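Local coordinates for protein thiosulfate sulfurtransferase (Pseudomonas aeruginosa, PDB 1YT8) that probably transfers sulfur from thiosulfate to cyanide, as rhodanese-family sulfurtransferases do, and carries four rhodanese-like domains in one chain, at residues 44-47 and 53-56. Residues are numbered along the deposited sequence; the frame is centred on the assembly and turned at random.
Sequences ANLP and LEIH. With GOL (glycerol), chain C.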
loop_
_atom_site.group_PDB
_atom_site.type_symbol
_atom_site.label_atom_id
_atom_site.label_comp_id
_atom_site.label_asym_id
_atom_site.label_seq_id
_atom_site.Cartn_x
_atom_site.Cartn_y
_atom_site.Cartn_z
ATOM N N ALA A 44 -11.219 1.998 2.020
ATOM C CA ALA A 44 -9.809 2.334 1.915
ATOM C C ALA A 44 -9.465 3.152 3.146
ATOM O O ALA A 44 -10.265 3.976 3.588
ATOM C CB ALA A 44 -9.554 3.152 0.650
ATOM N N ASN A 45 -8.283 2.929 3.710
ATOM C CA ASN A 45 -7.890 3.672 4.896
ATOM C C ASN A 45 -7.091 4.921 4.549
ATOM O O ASN A 45 -6.010 4.839 3.972
ATOM C CB ASN A 45 -7.078 2.774 5.837
ATOM C CG ASN A 45 -6.695 3.471 7.135
ATOM O OD1 ASN A 45 -7.487 4.215 7.719
ATOM N ND2 ASN A 45 -5.484 3.210 7.607
ATOM N N LEU A 46 -7.647 6.080 4.875
ATOM C CA LEU A 46 -6.956 7.343 4.657
ATOM C C LEU A 46 -7.154 8.143 5.935
ATOM O O LEU A 46 -8.088 8.935 6.058
ATOM C CB LEU A 46 -7.514 8.102 3.446
ATOM C CG LEU A 46 -6.852 9.470 3.205
ATOM C CD1 LEU A 46 -5.341 9.357 3.346
ATOM C CD2 LEU A 46 -7.232 10.001 1.824
ATOM N N PRO A 47 -6.280 7.914 6.921
ATOM C CA PRO A 47 -6.329 8.596 8.216
ATOM C C PRO A 47 -6.471 10.107 8.092
ATOM O O PRO A 47 -5.772 10.744 7.301
ATOM C CB PRO A 47 -5.004 8.198 8.858
ATOM C CG PRO A 47 -4.768 6.813 8.299
ATOM C CD PRO A 47 -5.108 7.021 6.844
ATOM N N LEU A 53 -2.472 14.912 2.275
ATOM C CA LEU A 53 -1.275 14.455 1.579
ATOM C C LEU A 53 -1.520 13.386 0.515
ATOM O O LEU A 53 -0.695 13.203 -0.381
ATOM C CB LEU A 53 -0.261 13.911 2.589
ATOM C CG LEU A 53 0.221 14.824 3.718
ATOM C CD1 LEU A 53 1.128 14.032 4.654
ATOM C CD2 LEU A 53 0.960 16.016 3.145
ATOM N N GLU A 54 -2.650 12.691 0.599
ATOM C CA GLU A 54 -2.924 11.617 -0.354
ATOM C C GLU A 54 -4.234 11.676 -1.126
ATOM O O GLU A 54 -4.378 11.001 -2.146
ATOM C CB GLU A 54 -2.864 10.267 0.372
ATOM C CG GLU A 54 -1.525 9.953 1.014
ATOM C CD GLU A 54 -1.514 8.603 1.718
ATOM O OE1 GLU A 54 -2.517 7.863 1.623
ATOM O OE2 GLU A 54 -0.497 8.278 2.363
ATOM N N ILE A 55 -5.185 12.475 -0.656
ATOM C CA ILE A 55 -6.492 12.539 -1.302
ATOM C C ILE A 55 -6.488 12.840 -2.802
ATOM O O ILE A 55 -7.209 12.191 -3.560
ATOM C CB ILE A 55 -7.425 13.539 -0.565
ATOM C CG1 ILE A 55 -8.869 13.346 -1.037
ATOM C CG2 ILE A 55 -6.958 14.976 -0.793
ATOM C CD1 ILE A 55 -9.481 12.011 -0.614
ATOM N N HIS A 56 -5.676 13.794 -3.247
ATOM C CA HIS A 56 -5.660 14.127 -4.669
ATOM C C HIS A 56 -5.109 13.021 -5.558
ATOM O O HIS A 56 -5.385 12.990 -6.757
ATOM C CB HIS A 56 -4.890 15.428 -4.913
ATOM C CG HIS A 56 -5.600 16.643 -4.406
ATOM N ND1 HIS A 56 -6.973 16.705 -4.301
ATOM C CD2 HIS A 56 -5.136 17.848 -3.998
ATOM C CE1 HIS A 56 -7.325 17.897 -3.851
ATOM N NE2 HIS A 56 -6.229 18.610 -3.659
HETATM C C1 GOL C . -2.121 5.547 3.508
HETATM O O1 GOL C . -3.593 5.960 3.997
HETATM C C2 GOL C . -1.724 4.303 3.038
HETATM O O2 GOL C . -2.417 3.297 3.620
HETATM C C3 GOL C . -0.839 4.471 2.238
HETATM O O3 GOL C . 0.200 5.228 1.350
#
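Leu-46 points at helix 51-58 and sets its two methyls against different residues. CG lies anti to the backbone N (chi1 178°), which carries the branch out toward the helix. CD2 meets the end of Ile-55, with CD1 of Ile-55 3.9 Å from CD2 of Leu-46. The two side chains cross at about a right angle and meet through their terminal methyls. The other methyl, CD1, lies against Glu-54. Leu-46 and Glu-54 run past each other in opposite directions. CD1 of Leu-46 lies 4.0 Å from CB of Glu-54 and 3.6 Å from its OE1. The Glu-54 chain is extended beyond CG and carries the carboxylate past CD1 of Leu-46, toward the side where the Asn-45 carbonyl lies.

OE1 makes a salt bridge to NH1 of Arg-58. NH1 of Arg-58 also donates to the backbone O of Asn-45, so one guanidinium ties helix to strand. A glycerol, probably from the crystallisation liquor, spans the same two groups. Its O1 donates to O of Asn-45 at 2.7 Å, while O3 makes a weak bond of 3.3 Å to OE2 of Glu-54.

Backbone hydrogen bonds join Ala-44 to Leu-26 and Asp-28, and Leu-46 to Asp-28, in strand 25-28. The contact joins outermost strand 44-45 to the helix that follows it, at the edge of the five-stranded parallel sheet in the alpha/beta fold of a rhodanese-like domain.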